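Local coordinates for pirin family protein (Acinetobacter baumannii, PDB 6D0P) that probably acts as an iron-dependent quercetin 2,3-dioxygenase of the pirin family, a metal-binding protein of the cupin clan, at residues 50-55 and 114-119; 44-49 and 122-127. One frame throughout, in Å; residues are numbered along the deposited sequence.

Strand 41-52 takes part in both contacts, and its partners, helix 114-119 and strand 121-131, follow one another in the chain, so contact 1 is nested inside the loop that contact 2 closes. Contact 2, centred about 10 Å from the centre of the chain, is a strand pairing with mostly buried residues: two pairs of backbone hydrogen bonds, then a bridging water, with apolar packing and a tyrosine-glutamate bond. Contact 1 lies farther out, its centre about 23 Å from the chain centre, where the strand ends and runs into a loop; one backbone bond, one water and a few carbon contacts do the work. The two meet where Tyr50 O lies 2.9 Å from Phe123 N, probably hydrogen-bonded.

Contact 1: residues 50-55 and 114-119; sequences YNFSPT and PEFAEH
The carbonyl oxygen of Ala117 is gripped by two donors, the backbone N-H of Thr55 and a water. Thr55 N lies 3.0 Å from Ala117 O with the N-H pointing at it fairly straight (159°), and it approaches from above the carbonyl plane, 36° out of it. The water donates to Ala117 O and, at 2.8 Å from the water oxygen, to Ser53 O, and thereby bridges helix and loop a second time. A CA-H...O contact, Pro54 CA to Ala117 O at 3.4 Å, adds a weaker approach to the same oxygen.

Around this polar centre the carbon contacts are modest. The Pro54 ring sits against the carbonyls at the end of the helix, with CB 3.5 Å from Glu118 O and CG near His119 O. Thr55 CG2, set between the backbone N and the carbonyl carbon, lies 4.1 Å from Ala117 CB, while OG1, anti to the backbone N (chi1 -179°), accepts from the backbone N of Glu57. Deeper in, Phe52 CB meets Phe116 CE2 obliquely at 4.3 Å, and both phenylalanine rings pack edge-to-face with His112.

Within the helix, Glu115 O takes N-H groups from His119 on opposite faces of its carbonyl plane: the backbone N, and ND1, whose bond lies close to the imidazole plane and fixes how that ring is turned. Ser113 OG accepts from Phe116 N, the usual bond of a serine N-cap. The whole is a short N-capped helix whose last-turn carbonyls receive the loop leaving strand 41-52, and which leads into strand 121-131, on the outside of the N-terminal cupin domain.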
ATOM      1  N   TYR A  50      -2.348 -17.191   1.231  1.00 16.51           N
ATOM      2  CA  TYR A  50      -2.692 -18.147   0.185  1.00 17.62           C
ATOM      3  C   TYR A  50      -1.536 -19.134   0.030  1.00 16.32           C
ATOM      4  O   TYR A  50      -0.375 -18.742  -0.085  1.00 15.77           O
ATOM      5  CB  TYR A  50      -2.971 -17.406  -1.129  1.00 17.57           C
ATOM      6  CG  TYR A  50      -3.482 -18.276  -2.245  1.00 18.79           C
ATOM      7  CD1 TYR A  50      -2.624 -19.048  -3.011  1.00 20.55           C
ATOM      8  CD2 TYR A  50      -4.836 -18.319  -2.546  1.00 22.11           C
ATOM      9  CE1 TYR A  50      -3.097 -19.843  -4.047  1.00 22.29           C
ATOM     10  CE2 TYR A  50      -5.320 -19.103  -3.584  1.00 22.76           C
ATOM     11  CZ  TYR A  50      -4.447 -19.860  -4.333  1.00 22.39           C
ATOM     12  OH  TYR A  50      -4.929 -20.613  -5.359  1.00 27.66           O
ATOM     13  N   ASN A  51      -1.857 -20.416   0.004  1.00 17.09           N
ATOM     14  CA  ASN A  51      -0.830 -21.435  -0.052  1.00 18.21           C
ATOM     15  C   ASN A  51      -0.340 -21.694  -1.486  1.00 17.97           C
ATOM     16  O   ASN A  51      -1.120 -22.055  -2.365  1.00 19.06           O
ATOM     17  CB  ASN A  51      -1.328 -22.767   0.506  1.00 18.74           C
ATOM     18  CG  ASN A  51      -0.202 -23.777   0.541  1.00 21.09           C
ATOM     19  OD1 ASN A  51       0.840 -23.499   1.112  1.00 20.75           O
ATOM     20  ND2 ASN A  51      -0.385 -24.919  -0.103  1.00 22.26           N
ATOM     21  N   PHE A  52       0.966 -21.565  -1.682  1.00 16.67           N
ATOM     22  CA  PHE A  52       1.583 -21.943  -2.937  1.00 17.20           C
ATOM     23  C   PHE A  52       2.531 -23.113  -2.673  1.00 17.63           C
ATOM     24  O   PHE A  52       3.470 -22.972  -1.907  1.00 17.90           O
ATOM     25  CB  PHE A  52       2.376 -20.797  -3.553  1.00 16.80           C
ATOM     26  CG  PHE A  52       1.513 -19.716  -4.130  1.00 16.57           C
ATOM     27  CD1 PHE A  52       0.969 -19.861  -5.398  1.00 17.06           C
ATOM     28  CD2 PHE A  52       1.220 -18.573  -3.402  1.00 16.94           C
ATOM     29  CE1 PHE A  52       0.152 -18.878  -5.930  1.00 16.85           C
ATOM     30  CE2 PHE A  52       0.402 -17.589  -3.943  1.00 16.51           C
ATOM     31  CZ  PHE A  52      -0.119 -17.745  -5.208  1.00 16.00           C
ATOM     32  N   SER A  53       2.266 -24.260  -3.286  1.00 17.81           N
ATOM     33  CA  SER A  53       3.157 -25.374  -3.140  1.00 18.26           C
ATOM     34  C   SER A  53       4.419 -25.094  -3.978  1.00 19.60           C
ATOM     35  O   SER A  53       4.426 -24.169  -4.841  1.00 18.64           O
ATOM     36  CB  SER A  53       2.480 -26.653  -3.560  1.00 18.80           C
ATOM     37  OG  SER A  53       2.109 -26.581  -4.924  1.00 18.81           O
ATOM     38  N   PRO A  54       5.492 -25.848  -3.723  1.00 20.66           N
ATOM     39  CA  PRO A  54       6.777 -25.677  -4.418  1.00 21.53           C
ATOM     40  C   PRO A  54       6.659 -25.715  -5.950  1.00 21.89           C
ATOM     41  O   PRO A  54       5.892 -26.516  -6.508  1.00 21.07           O
ATOM     42  CB  PRO A  54       7.613 -26.870  -3.930  1.00 22.97           C
ATOM     43  CG  PRO A  54       7.092 -27.115  -2.540  1.00 22.71           C
ATOM     44  CD  PRO A  54       5.607 -26.884  -2.679  1.00 21.79           C
ATOM     45  N   THR A  55       7.421 -24.863  -6.628  1.00 21.26           N
ATOM     46  CA  THR A  55       7.348 -24.799  -8.082  1.00 22.45           C
ATOM     47  C   THR A  55       8.710 -24.415  -8.674  1.00 23.50           C
ATOM     48  O   THR A  55       9.533 -23.788  -8.034  1.00 23.56           O
ATOM     49  CB  THR A  55       6.298 -23.777  -8.550  1.00 22.70           C
ATOM     50  OG1 THR A  55       6.242 -23.776  -9.975  1.00 23.64           O
ATOM     51  CG2 THR A  55       6.573 -22.362  -8.100  1.00 22.82           C
ATOM     52  N   PRO A 114      12.819 -16.650  -5.845  1.00 19.86           N
ATOM     53  CA  PRO A 114      13.241 -18.038  -6.110  1.00 20.20           C
ATOM     54  C   PRO A 114      13.228 -18.896  -4.835  1.00 20.82           C
ATOM     55  O   PRO A 114      12.856 -20.059  -4.888  1.00 19.67           O
ATOM     56  CB  PRO A 114      14.676 -17.910  -6.633  1.00 21.80           C
ATOM     57  CG  PRO A 114      14.712 -16.548  -7.282  1.00 22.45           C
ATOM     58  CD  PRO A 114      13.697 -15.693  -6.542  1.00 19.87           C
ATOM     59  N   GLU A 115      13.637 -18.308  -3.710  1.00 21.15           N
ATOM     60  CA  GLU A 115      13.676 -19.016  -2.437  1.00 24.02           C
ATOM     61  C   GLU A 115      12.251 -19.405  -2.003  1.00 21.75           C
ATOM     62  O   GLU A 115      12.007 -20.533  -1.561  1.00 20.94           O
ATOM     63  CB  GLU A 115      14.360 -18.129  -1.396  1.00 28.99           C
ATOM     64  CG  GLU A 115      14.261 -18.652   0.029  1.00 36.28           C
ATOM     65  CD  GLU A 115      15.345 -19.644   0.418  1.00 44.17           C
ATOM     66  OE1 GLU A 115      16.262 -19.880  -0.400  1.00 54.34           O
ATOM     67  OE2 GLU A 115      15.277 -20.172   1.546  1.00 52.14           O
ATOM     68  N   PHE A 116      11.320 -18.467  -2.114  1.00 19.46           N
ATOM     69  CA  PHE A 116       9.930 -18.753  -1.745  1.00 19.41           C
ATOM     70  C   PHE A 116       9.332 -19.774  -2.718  1.00 19.04           C
ATOM     71  O   PHE A 116       8.695 -20.724  -2.283  1.00 19.40           O
ATOM     72  CB  PHE A 116       9.073 -17.489  -1.697  1.00 18.90           C
ATOM     73  CG  PHE A 116       7.636 -17.792  -1.360  1.00 18.95           C
ATOM     74  CD1 PHE A 116       7.288 -18.240  -0.099  1.00 18.99           C
ATOM     75  CD2 PHE A 116       6.651 -17.714  -2.327  1.00 20.24           C
ATOM     76  CE1 PHE A 116       5.980 -18.574   0.200  1.00 19.37           C
ATOM     77  CE2 PHE A 116       5.337 -18.032  -2.021  1.00 20.71           C
ATOM     78  CZ  PHE A 116       5.009 -18.461  -0.757  1.00 19.56           C
ATOM     79  N   ALA A 117       9.608 -19.632  -4.002  1.00 19.23           N
ATOM     80  CA  ALA A 117       9.080 -20.557  -5.006  1.00 20.54           C
ATOM     81  C   ALA A 117       9.536 -21.979  -4.678  1.00 22.50           C
ATOM     82  O   ALA A 117       8.737 -22.894  -4.741  1.00 24.06           O
ATOM     83  CB  ALA A 117       9.540 -20.182  -6.394  1.00 20.28           C
ATOM     84  N   GLU A 118      10.800 -22.127  -4.303  1.00 22.63           N
ATOM     85  CA  GLU A 118      11.382 -23.450  -4.028  1.00 25.01           C
ATOM     86  C   GLU A 118      10.744 -24.088  -2.790  1.00 24.10           C
ATOM     87  O   GLU A 118      10.491 -25.282  -2.778  1.00 22.52           O
ATOM     88  CB  GLU A 118      12.897 -23.340  -3.817  1.00 29.52           C
ATOM     89  CG  GLU A 118      13.558 -24.649  -3.398  1.00 36.03           C
ATOM     90  CD  GLU A 118      15.015 -24.549  -2.956  1.00 43.46           C
ATOM     91  OE1 GLU A 118      15.697 -23.594  -3.373  1.00 47.73           O
ATOM     92  OE2 GLU A 118      15.465 -25.428  -2.184  1.00 51.93           O
ATOM     93  N   HIS A 119      10.525 -23.317  -1.742  1.00 24.42           N
ATOM     94  CA  HIS A 119      10.018 -23.905  -0.493  1.00 24.47           C
ATOM     95  C   HIS A 119       8.484 -23.908  -0.433  1.00 23.61           C
ATOM     96  O   HIS A 119       7.931 -24.801   0.197  1.00 22.53           O
ATOM     97  CB  HIS A 119      10.623 -23.198   0.734  1.00 28.68           C
ATOM     98  CG  HIS A 119      12.091 -23.424   0.882  1.00 32.17           C
ATOM     99  ND1 HIS A 119      13.030 -22.598   0.284  1.00 35.28           N
ATOM    100  CD2 HIS A 119      12.785 -24.388   1.520  1.00 35.81           C
ATOM    101  CE1 HIS A 119      14.239 -23.040   0.567  1.00 39.69           C
ATOM    102  NE2 HIS A 119      14.117 -24.138   1.319  1.00 37.34           N
TER
HETATM  103  O   HOH W   1       5.887 -21.792  -4.509  1.00 16.35           O

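Contact 2: residues 44-49 and 122-127; sequences LDYAAP and LFEMVQ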
ATOM      1  N   LEU A  44      -5.381  -0.086  -3.072  1.00 14.55           N
ATOM      2  CA  LEU A  44      -4.853  -1.049  -2.090  1.00 15.53           C
ATOM      3  C   LEU A  44      -5.365  -2.435  -2.470  1.00 15.16           C
ATOM      4  O   LEU A  44      -6.606  -2.680  -2.539  1.00 14.40           O
ATOM      5  CB  LEU A  44      -5.259  -0.690  -0.653  1.00 17.22           C
ATOM      6  CG  LEU A  44      -4.501  -1.442   0.446  1.00 20.01           C
ATOM      7  CD1 LEU A  44      -4.724  -0.800   1.810  1.00 24.03           C
ATOM      8  CD2 LEU A  44      -4.891  -2.912   0.508  1.00 20.53           C
ATOM      9  N   ASP A  45      -4.406  -3.305  -2.759  1.00 15.21           N
ATOM     10  CA  ASP A  45      -4.669  -4.715  -3.056  1.00 15.66           C
ATOM     11  C   ASP A  45      -4.070  -5.557  -1.928  1.00 14.35           C
ATOM     12  O   ASP A  45      -2.875  -5.423  -1.609  1.00 14.95           O
ATOM     13  CB  ASP A  45      -4.052  -5.166  -4.373  1.00 17.11           C
ATOM     14  CG  ASP A  45      -4.855  -4.811  -5.610  1.00 20.51           C
ATOM     15  OD1 ASP A  45      -6.057  -4.475  -5.464  1.00 22.11           O
ATOM     16  OD2 ASP A  45      -4.264  -4.920  -6.723  1.00 23.45           O
ATOM     17  N   TYR A  46      -4.882  -6.425  -1.351  1.00 13.65           N
ATOM     18  CA  TYR A  46      -4.401  -7.276  -0.268  1.00 13.86           C
ATOM     19  C   TYR A  46      -4.383  -8.744  -0.683  1.00 13.51           C
ATOM     20  O   TYR A  46      -5.435  -9.342  -0.933  1.00 13.21           O
ATOM     21  CB  TYR A  46      -5.274  -7.085   0.973  1.00 13.98           C
ATOM     22  CG  TYR A  46      -5.019  -8.039   2.110  1.00 14.62           C
ATOM     23  CD1 TYR A  46      -3.739  -8.329   2.536  1.00 15.86           C
ATOM     24  CD2 TYR A  46      -6.067  -8.602   2.815  1.00 15.94           C
ATOM     25  CE1 TYR A  46      -3.500  -9.180   3.612  1.00 16.37           C
ATOM     26  CE2 TYR A  46      -5.845  -9.449   3.894  1.00 17.11           C
ATOM     27  CZ  TYR A  46      -4.558  -9.751   4.289  1.00 16.52           C
ATOM     28  OH  TYR A  46      -4.329 -10.597   5.349  1.00 16.92           O
ATOM     29  N   ALA A  47      -3.197  -9.329  -0.751  1.00 14.74           N
ATOM     30  CA  ALA A  47      -3.099 -10.769  -0.959  1.00 14.89           C
ATOM     31  C   ALA A  47      -3.205 -11.428   0.418  1.00 16.12           C
ATOM     32  O   ALA A  47      -2.213 -11.477   1.158  1.00 17.26           O
ATOM     33  CB  ALA A  47      -1.809 -11.127  -1.638  1.00 16.17           C
ATOM     34  N   ALA A  48      -4.407 -11.832   0.794  1.00 14.49           N
ATOM     35  CA  ALA A  48      -4.606 -12.551   2.038  1.00 15.82           C
ATOM     36  C   ALA A  48      -3.854 -13.885   1.955  1.00 16.31           C
ATOM     37  O   ALA A  48      -3.594 -14.360   0.848  1.00 16.36           O
ATOM     38  CB  ALA A  48      -6.076 -12.752   2.276  1.00 16.75           C
ATOM     39  N   PRO A  49      -3.511 -14.484   3.095  1.00 17.01           N
ATOM     40  CA  PRO A  49      -2.700 -15.730   3.123  1.00 17.42           C
ATOM     41  C   PRO A  49      -3.223 -16.782   2.138  1.00 17.37           C
ATOM     42  O   PRO A  49      -4.397 -17.168   2.198  1.00 16.98           O
ATOM     43  CB  PRO A  49      -2.765 -16.210   4.574  1.00 18.22           C
ATOM     44  CG  PRO A  49      -2.918 -14.921   5.347  1.00 18.76           C
ATOM     45  CD  PRO A  49      -3.806 -14.055   4.477  1.00 18.11           C
ATOM     46  N   LEU A 122       2.616 -20.174   2.734  1.00 17.93           N
ATOM     47  CA  LEU A 122       1.634 -19.103   2.647  1.00 18.43           C
ATOM     48  C   LEU A 122       2.306 -17.830   2.135  1.00 16.44           C
ATOM     49  O   LEU A 122       3.416 -17.479   2.519  1.00 16.75           O
ATOM     50  CB  LEU A 122       0.997 -18.838   4.018  1.00 18.40           C
ATOM     51  CG  LEU A 122       0.164 -19.975   4.607  1.00 21.76           C
ATOM     52  CD1 LEU A 122      -0.249 -19.662   6.039  1.00 23.38           C
ATOM     53  CD2 LEU A 122      -1.054 -20.256   3.744  1.00 23.36           C
ATOM     54  N   PHE A 123       1.578 -17.146   1.284  1.00 16.01           N
ATOM     55  CA  PHE A 123       1.989 -15.900   0.711  1.00 15.15           C
ATOM     56  C   PHE A 123       1.000 -14.841   1.191  1.00 14.27           C
ATOM     57  O   PHE A 123      -0.205 -15.051   1.093  1.00 14.55           O
ATOM     58  CB  PHE A 123       1.989 -16.006  -0.816  1.00 16.24           C
ATOM     59  CG  PHE A 123       2.454 -14.769  -1.535  1.00 16.42           C
ATOM     60  CD1 PHE A 123       3.809 -14.487  -1.656  1.00 18.89           C
ATOM     61  CD2 PHE A 123       1.546 -13.899  -2.107  1.00 17.68           C
ATOM     62  CE1 PHE A 123       4.249 -13.365  -2.336  1.00 19.64           C
ATOM     63  CE2 PHE A 123       1.984 -12.776  -2.790  1.00 19.13           C
ATOM     64  CZ  PHE A 123       3.333 -12.504  -2.900  1.00 19.42           C
ATOM     65  N   GLU A 124       1.491 -13.722   1.696  1.00 13.67           N
ATOM     66  CA  GLU A 124       0.612 -12.661   2.167  1.00 13.87           C
ATOM     67  C   GLU A 124       1.337 -11.338   1.947  1.00 14.27           C
ATOM     68  O   GLU A 124       2.490 -11.198   2.357  1.00 13.48           O
ATOM     69  CB  GLU A 124       0.261 -12.861   3.647  1.00 15.09           C
ATOM     70  CG  GLU A 124      -0.694 -11.797   4.198  1.00 15.33           C
ATOM     71  CD  GLU A 124      -0.933 -11.875   5.702  1.00 17.10           C
ATOM     72  OE1 GLU A 124      -0.099 -12.528   6.395  1.00 17.68           O
ATOM     73  OE2 GLU A 124      -1.943 -11.262   6.183  1.00 18.33           O
HETATM   74  N   MSE A 125       0.674 -10.393   1.290  0.70 14.93           N
HETATM   75  CA  MSE A 125       1.286  -9.093   1.034  0.70 16.92           C
HETATM   76  C   MSE A 125       0.246  -8.055   0.790  0.70 15.30           C
HETATM   77  O   MSE A 125      -0.916  -8.375   0.610  0.70 14.50           O
HETATM   78  CB  MSE A 125       2.270  -9.160  -0.151  0.70 21.51           C
HETATM   79  CG  MSE A 125       1.633  -9.375  -1.512  0.70 28.32           C
HETATM   80 SE   MSE A 125       2.760  -8.635  -2.979  0.70 41.58          SE
HETATM   81  CE  MSE A 125       1.412  -7.294  -3.466  0.70 41.83           C
ATOM     82  N   VAL A 126       0.675  -6.800   0.834  1.00 13.86           N
ATOM     83  CA  VAL A 126      -0.153  -5.645   0.482  1.00 13.98           C
ATOM     84  C   VAL A 126       0.598  -4.838  -0.585  1.00 13.85           C
ATOM     85  O   VAL A 126       1.858  -4.670  -0.486  1.00 14.44           O
ATOM     86  CB  VAL A 126      -0.464  -4.749   1.700  1.00 14.67           C
ATOM     87  CG1 VAL A 126      -0.863  -3.336   1.282  1.00 14.42           C
ATOM     88  CG2 VAL A 126      -1.546  -5.369   2.569  1.00 16.05           C
ATOM     89  N   GLN A 127      -0.122  -4.416  -1.616  1.00 13.77           N
ATOM     90  CA  GLN A 127       0.409  -3.428  -2.560  1.00 15.54           C
ATOM     91  C   GLN A 127      -0.492  -2.187  -2.504  1.00 14.33           C
ATOM     92  O   GLN A 127      -1.725  -2.266  -2.672  1.00 13.98           O
ATOM     93  CB  GLN A 127       0.593  -3.928  -4.000  1.00 18.75           C
ATOM     94  CG  GLN A 127       1.217  -2.833  -4.887  1.00 23.46           C
ATOM     95  CD  GLN A 127       1.781  -3.295  -6.214  1.00 28.62           C
ATOM     96  OE1 GLN A 127       1.238  -2.972  -7.283  1.00 28.34           O
ATOM     97  NE2 GLN A 127       2.870  -4.068  -6.156  1.00 28.53           N
TER
HETATM   98  O   HOH W   2      -1.781 -14.474  -1.202  1.00 40.20           O
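Tyr46 and Glu124 meet through a short side-chain bond, Tyr46 OH to Glu124 OE2 at 2.6 Å, which reaches the carboxylate on its anti side, the tyrosine ring and carboxylate planes 44° apart. Glu124 CG is anti to the backbone N (chi1 -178°) and the chain runs on extended, alongside the Pro49 ring. Lys247 forms a salt bridge with OE2 and Gln77 bonds to OE1; these partners would be expected to stabilise a negative charge on the carboxylate.

Backbone bonds join two antiparallel hydrogen-bonded pairs, Asp45 with Gln127 and Ala47 with Met125. Asp45 N to Gln127 O is nearly straight, whereas Ala47 N to Met125 O is more bent (141°). Beyond them a water donates to both Ala48 O and Phe123 O.

Apolar contacts lie on both faces. Tyr46 CD1 is 3.7 Å from Val126 CG2, and Leu44 CD2 also touches Val126; on the other face, in one of two conformers of the selenomethionine Met125, its CG packs against Ala47 CB. There Gln127 OE1 takes the indole N-H of Trp129, and NE2 bonds to Glu110, a manganese ligand, placing Gln127 in the second shell of the manganese. In the sheet, strand 41-52 lies between 23-30 and 121-131, which pairs onward with 69-75.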